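Long-range contacts in beta-galactosidase (Bacillus circulans, PDB 4MAD), which probably hydrolyses terminal non-reducing beta-D-galactose residues from beta-D-galactosides, as a member of glycoside hydrolase family 35: residues S35-Y40 with S281-M286; T220-S225 with C245-H250. All coordinates share one frame; numbering follows the deposited sequence.

Contact 1. Residues S35-Y40 with S281-M286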
loop_
_atom_site.group_PDB
_atom_site.type_symbol
_atom_site.label_atom_id
_atom_site.label_comp_id
_atom_site.label_asym_id
_atom_site.label_seq_id
_atom_site.Cartn_x
_atom_site.Cartn_y
_atom_site.Cartn_z
ATOM N N SER A 35 14.233 -11.852 -11.823
ATOM C CA SER A 35 13.067 -11.012 -11.821
ATOM C C SER A 35 13.147 -9.899 -10.808
ATOM O O SER A 35 13.736 -10.016 -9.782
ATOM C CB SER A 35 11.804 -11.865 -11.613
ATOM O OG SER A 35 10.653 -11.138 -11.383
ATOM N N GLY A 36 12.498 -8.816 -11.155
ATOM C CA GLY A 36 12.444 -7.678 -10.298
ATOM C C GLY A 36 11.012 -7.313 -10.005
ATOM O O GLY A 36 10.236 -7.213 -10.847
ATOM N N ALA A 37 10.707 -7.132 -8.742
ATOM C CA ALA A 37 9.374 -6.663 -8.375
ATOM C C ALA A 37 9.176 -5.158 -8.580
ATOM O O ALA A 37 9.941 -4.364 -8.118
ATOM C CB ALA A 37 9.066 -7.022 -6.982
ATOM N N MET A 38 8.143 -4.839 -9.334
ATOM C CA MET A 38 7.668 -3.502 -9.474
ATOM C C MET A 38 6.141 -3.512 -9.549
ATOM O O MET A 38 5.588 -4.230 -10.293
ATOM C CB MET A 38 8.227 -2.848 -10.723
ATOM C CG MET A 38 7.685 -1.513 -10.977
ATOM S SD MET A 38 8.265 -0.739 -12.518
ATOM C CE MET A 38 7.235 0.701 -12.513
ATOM N N HIS A 39 5.508 -2.686 -8.762
ATOM C CA HIS A 39 4.056 -2.661 -8.720
ATOM C C HIS A 39 3.483 -1.506 -9.524
ATOM O O HIS A 39 3.793 -0.388 -9.268
ATOM C CB HIS A 39 3.625 -2.472 -7.291
ATOM C CG HIS A 39 4.065 -3.551 -6.374
ATOM N ND1 HIS A 39 4.512 -4.768 -6.815
ATOM C CD2 HIS A 39 4.168 -3.579 -5.027
ATOM C CE1 HIS A 39 4.847 -5.506 -5.780
ATOM N NE2 HIS A 39 4.673 -4.795 -4.690
ATOM N N TYR A 40 2.628 -1.788 -10.475
ATOM C CA TYR A 40 2.155 -0.725 -11.328
ATOM C C TYR A 40 1.512 0.373 -10.478
ATOM O O TYR A 40 1.541 1.499 -10.824
ATOM C CB TYR A 40 1.190 -1.221 -12.415
ATOM C CG TYR A 40 0.056 -2.005 -11.885
ATOM C CD1 TYR A 40 -1.166 -1.444 -11.722
ATOM C CD2 TYR A 40 0.212 -3.290 -11.560
ATOM C CE1 TYR A 40 -2.207 -2.153 -11.178
ATOM C CE2 TYR A 40 -0.832 -4.028 -11.037
ATOM C CZ TYR A 40 -2.050 -3.445 -10.821
ATOM O OH TYR A 40 -3.074 -4.142 -10.302
ATOM N N SER A 281 16.925 -19.181 -9.079
ATOM C CA SER A 281 16.296 -18.037 -9.676
ATOM C C SER A 281 15.836 -17.111 -8.580
ATOM O O SER A 281 15.700 -17.495 -7.470
ATOM C CB SER A 281 15.122 -18.402 -10.524
ATOM O OG SER A 281 15.464 -19.129 -11.627
ATOM N N VAL A 282 15.649 -15.865 -8.929
ATOM C CA VAL A 282 15.363 -14.888 -7.914
ATOM C C VAL A 282 14.444 -13.780 -8.385
ATOM O O VAL A 282 14.497 -13.369 -9.489
ATOM C CB VAL A 282 16.662 -14.310 -7.375
ATOM C CG1 VAL A 282 17.404 -13.628 -8.457
ATOM C CG2 VAL A 282 16.398 -13.348 -6.212
ATOM N N ASN A 283 13.581 -13.336 -7.506
ATOM C CA ASN A 283 12.787 -12.137 -7.702
ATOM C C ASN A 283 13.112 -11.121 -6.623
ATOM O O ASN A 283 12.866 -11.356 -5.513
ATOM C CB ASN A 283 11.309 -12.467 -7.674
ATOM C CG ASN A 283 10.432 -11.284 -7.963
ATOM O OD1 ASN A 283 10.716 -10.481 -8.831
ATOM N ND2 ASN A 283 9.332 -11.195 -7.228
ATOM N N PHE A 284 13.693 -10.006 -7.003
ATOM C CA PHE A 284 14.083 -9.012 -6.062
ATOM C C PHE A 284 12.812 -8.277 -5.544
ATOM O O PHE A 284 12.075 -7.765 -6.322
ATOM C CB PHE A 284 15.050 -8.020 -6.705
ATOM C CG PHE A 284 16.478 -8.382 -6.571
ATOM C CD1 PHE A 284 17.286 -7.655 -5.802
ATOM C CD2 PHE A 284 16.998 -9.439 -7.232
ATOM C CE1 PHE A 284 18.584 -8.007 -5.661
ATOM C CE2 PHE A 284 18.292 -9.757 -7.102
ATOM C CZ PHE A 284 19.075 -9.044 -6.321
ATOM N N TYR A 285 12.632 -8.241 -4.228
ATOM C CA TYR A 285 11.581 -7.493 -3.607
ATOM C C TYR A 285 12.144 -6.397 -2.687
ATOM O O TYR A 285 12.678 -6.709 -1.677
ATOM C CB TYR A 285 10.720 -8.440 -2.809
ATOM C CG TYR A 285 9.380 -7.851 -2.466
ATOM C CD1 TYR A 285 8.242 -8.199 -3.149
ATOM C CD2 TYR A 285 9.274 -6.880 -1.507
ATOM C CE1 TYR A 285 7.035 -7.630 -2.841
ATOM C CE2 TYR A 285 8.087 -6.297 -1.228
ATOM C CZ TYR A 285 6.965 -6.681 -1.874
ATOM O OH TYR A 285 5.801 -6.082 -1.560
ATOM N N MET A 286 12.008 -5.118 -3.036
ATOM C CA MET A 286 11.449 -4.616 -4.280
ATOM C C MET A 286 12.577 -4.134 -5.204
ATOM O O MET A 286 13.542 -3.626 -4.743
ATOM C CB MET A 286 10.573 -3.422 -4.006
ATOM C CG MET A 286 9.354 -3.673 -3.253
ATOM S SD MET A 286 8.134 -4.567 -4.061
ATOM C CE MET A 286 7.747 -3.464 -5.348
#
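Ser35 and Gly36 pair in parallel with Asn283 and Phe284 at the closure of the catalytic (beta/alpha)8 barrel, where strand 34-38, first in the sheet, meets strand 281-284, the eighth. The axes of strands 35-38 and 281-284 run 22° apart. Three backbone bonds form the ladder: Ser35 N to Val282 O at 2.8 Å, Phe284 N back to Ser35 O at 2.8 Å, and Ala37 N to Phe284 O at 2.9 Å. Beside it, Ser35 OG donates to Asn283 OD1 (2.6 Å) from above the amide plane, well off a lone pair. Asn283 CG stands anti to its backbone N (chi1 -176°), which lays the amide along the same sheet face as the serine hydroxyl; its ND2 bonds Glu64 on strand 62-66 and the carbonyl of Met246. Past the ladder the chain turns a corner at Tyr285, and a non-proline cis peptide joins it to Met286, as reported in several clan GH-A enzymes. Bent at chi2 and chi3, Met286 reaches back and sets CE over the centre of the His39 imidazole, 3.5 Å from its centroid, a CH-pi contact. Its SD sits above the centre of the Tyr285 ring, so the thioether is wedged between two aromatics. Tyr285 OH lies in the imidazole plane, 3.6 Å from His39 NE2, but bonds instead to Tyr313. Ala37 CB touches Met286 SD at 3.9 Å and also meets Tyr285 CD1.

Contact 2. Residues T220-S225 with C245-H250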
loop_
_atom_site.group_PDB
_atom_site.type_symbol
_atom_site.label_atom_id
_atom_site.label_comp_id
_atom_site.label_asym_id
_atom_site.label_seq_id
_atom_site.Cartn_x
_atom_site.Cartn_y
_atom_site.Cartn_z
ATOM N N THR A 220 7.765 -22.004 -4.327
ATOM C CA THR A 220 8.935 -21.153 -4.237
ATOM C C THR A 220 9.021 -20.671 -2.800
ATOM O O THR A 220 8.076 -20.781 -2.126
ATOM C CB THR A 220 8.824 -19.962 -5.158
ATOM O OG1 THR A 220 7.663 -19.210 -4.882
ATOM C CG2 THR A 220 8.799 -20.412 -6.607
ATOM N N VAL A 221 10.080 -20.169 -2.284
ATOM C CA VAL A 221 10.188 -19.529 -0.990
ATOM C C VAL A 221 10.676 -18.084 -1.050
ATOM O O VAL A 221 11.298 -17.694 -2.016
ATOM C CB VAL A 221 11.133 -20.320 -0.067
ATOM C CG1 VAL A 221 10.563 -21.700 0.221
ATOM C CG2 VAL A 221 12.517 -20.427 -0.687
ATOM N N ASN A 222 10.356 -17.446 0.087
ATOM C CA ASN A 222 10.645 -16.068 0.274
ATOM C C ASN A 222 11.555 -15.849 1.461
ATOM O O ASN A 222 11.343 -16.406 2.471
ATOM C CB ASN A 222 9.329 -15.345 0.511
ATOM C CG ASN A 222 8.378 -15.494 -0.629
ATOM O OD1 ASN A 222 8.778 -15.725 -1.725
ATOM N ND2 ASN A 222 7.113 -15.264 -0.365
ATOM N N PHE A 223 12.559 -15.020 1.315
ATOM C CA PHE A 223 13.465 -14.808 2.380
ATOM C C PHE A 223 14.400 -13.613 2.197
ATOM O O PHE A 223 14.536 -13.085 1.158
ATOM C CB PHE A 223 14.255 -16.065 2.663
ATOM C CG PHE A 223 15.107 -16.537 1.516
ATOM C CD1 PHE A 223 16.302 -15.944 1.239
ATOM C CD2 PHE A 223 14.748 -17.611 0.753
ATOM C CE1 PHE A 223 17.077 -16.398 0.225
ATOM C CE2 PHE A 223 15.519 -18.048 -0.284
ATOM C CZ PHE A 223 16.674 -17.467 -0.538
ATOM N N GLY A 224 14.999 -13.211 3.295
ATOM C CA GLY A 224 15.954 -12.155 3.264
ATOM C C GLY A 224 17.415 -12.556 3.407
ATOM O O GLY A 224 18.304 -11.841 3.023
ATOM N N SER A 225 17.639 -13.713 3.989
ATOM C CA SER A 225 18.972 -14.231 4.172
ATOM C C SER A 225 19.009 -15.763 4.298
ATOM O O SER A 225 17.976 -16.382 4.395
ATOM C CB SER A 225 19.651 -13.557 5.344
ATOM O OG SER A 225 19.187 -14.086 6.532
ATOM N N CYS A 245 13.681 -18.128 -5.304
ATOM C CA CYS A 245 13.320 -17.211 -4.253
ATOM C C CYS A 245 12.370 -16.203 -4.844
ATOM O O CYS A 245 12.764 -15.359 -5.537
ATOM C CB CYS A 245 14.547 -16.489 -3.763
ATOM S SG CYS A 245 14.197 -15.262 -2.514
ATOM N N MET A 246 11.095 -16.371 -4.615
ATOM C CA MET A 246 10.104 -15.481 -5.173
ATOM C C MET A 246 10.032 -14.045 -4.623
ATOM O O MET A 246 9.601 -13.186 -5.301
ATOM C CB MET A 246 8.764 -16.172 -5.208
ATOM C CG MET A 246 7.755 -15.435 -5.875
ATOM S SD MET A 246 7.933 -15.101 -7.611
ATOM C CE MET A 246 8.452 -16.630 -8.226
ATOM N N GLU A 247 10.458 -13.859 -3.384
ATOM C CA GLU A 247 10.725 -12.569 -2.811
ATOM C C GLU A 247 12.071 -12.611 -2.063
ATOM O O GLU A 247 12.185 -13.190 -1.058
ATOM C CB GLU A 247 9.606 -12.124 -1.862
ATOM C CG GLU A 247 8.210 -12.219 -2.426
ATOM C CD GLU A 247 7.123 -11.893 -1.407
ATOM O OE1 GLU A 247 7.468 -11.500 -0.289
ATOM O OE2 GLU A 247 5.963 -12.105 -1.741
ATOM N N PHE A 248 13.082 -12.002 -2.630
ATOM C CA PHE A 248 14.348 -11.793 -1.953
ATOM C C PHE A 248 14.252 -10.383 -1.385
ATOM O O PHE A 248 14.359 -9.420 -2.097
ATOM C CB PHE A 248 15.510 -11.951 -2.933
ATOM C CG PHE A 248 16.860 -11.499 -2.415
ATOM C CD1 PHE A 248 17.245 -11.673 -1.119
ATOM C CD2 PHE A 248 17.775 -10.924 -3.264
ATOM C CE1 PHE A 248 18.500 -11.252 -0.728
ATOM C CE2 PHE A 248 18.956 -10.510 -2.830
ATOM C CZ PHE A 248 19.317 -10.698 -1.571
ATOM N N TRP A 249 14.064 -10.314 -0.077
ATOM C CA TRP A 249 13.846 -9.069 0.605
ATOM C C TRP A 249 15.217 -8.419 0.802
ATOM O O TRP A 249 15.822 -8.543 1.818
ATOM C CB TRP A 249 13.134 -9.270 1.970
ATOM C CG TRP A 249 11.870 -10.013 1.864
ATOM C CD1 TRP A 249 10.947 -9.832 0.950
ATOM C CD2 TRP A 249 11.394 -11.046 2.721
ATOM N NE1 TRP A 249 9.915 -10.684 1.137
ATOM C CE2 TRP A 249 10.181 -11.461 2.223
ATOM C CE3 TRP A 249 11.898 -11.672 3.843
ATOM C CZ2 TRP A 249 9.453 -12.461 2.806
ATOM C CZ3 TRP A 249 11.182 -12.668 4.402
ATOM C CH2 TRP A 249 9.977 -13.043 3.897
ATOM N N HIS A 250 15.686 -7.746 -0.214
ATOM C CA HIS A 250 17.025 -7.174 -0.176
ATOM C C HIS A 250 17.044 -5.817 0.496
ATOM O O HIS A 250 18.049 -5.230 0.697
ATOM C CB HIS A 250 17.617 -7.058 -1.569
ATOM C CG HIS A 250 17.032 -5.964 -2.367
ATOM N ND1 HIS A 250 15.775 -6.028 -2.909
ATOM C CD2 HIS A 250 17.505 -4.748 -2.672
ATOM C CE1 HIS A 250 15.510 -4.909 -3.536
ATOM N NE2 HIS A 250 16.541 -4.117 -3.412
#
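Phe223 bonds the neighbouring strand through both its N and its O: N donates to Glu247 O at 3.0 Å, nearly in line with the carbonyl, and O accepts from Trp249 N at 3.1 Å. Nearer the strand start Met246 N bonds to Val221 O (2.9 Å), bent to 132° where strand 244-249 turns a corner. Among polar side chains, Asn222 OD1 takes a weak bond from Glu247 N, while its amide stacks on the Glu247 carboxylate with planes 13° apart. Asn222 ND2 bonds Glu171, the predicted proton donor, and OE2 of Glu247, the predicted nucleophile, forms a salt bridge with Arg104. Trp249 NE1 reaches the anti lone pair of Glu247 OE1 at 2.9 Å, in the indole plane, fixing that carboxylate further. Van der Waals contacts flank these bonds: one face of the indole covers the backbone of Asn222 and Phe223, offset toward its rim, with CZ2 3.7 Å from Asn222 CB. An alanine in place of Trp249 would probably uncover that backbone and leave Glu247 OE1 without its indole donor. On the sheet face opposite Asn222 and Glu247, Cys245 SG sits over the centre of the Phe223 ring, 3.9 Å from its centroid. Both strands flank helix 227-237 in a beta-alpha-beta unit; that helix packs on Val221 and Phe223, helix 265-276 on Phe223 and Phe248, and strand 197-202 borders Thr220.

Contacts 1 and 2 lie on one parallel barrel, with centres 10 Å apart, joined where strand 281-284 runs beside 244-249. Asn283 makes the join: its N lies 2.9 Å from Cys245 O and its ND2 2.8 Å from Met246 O, both probable hydrogen bonds, so the asparagine that accepts from Ser35 also binds the carbonyl of the residue just before Glu247. Both contacts reach the predicted active site: the nearest side-chain atoms are about 4 Å apart for Tyr285 and Glu247, and about 3 Å for Asn222 and Glu171. A bound 2-(2-methoxyethoxy)ethanol, probably from the crystallisation liquor, lies about 5 Å from Tyr285 and Glu247, in a pocket lined by Glu112, Trp252 and Tyr464.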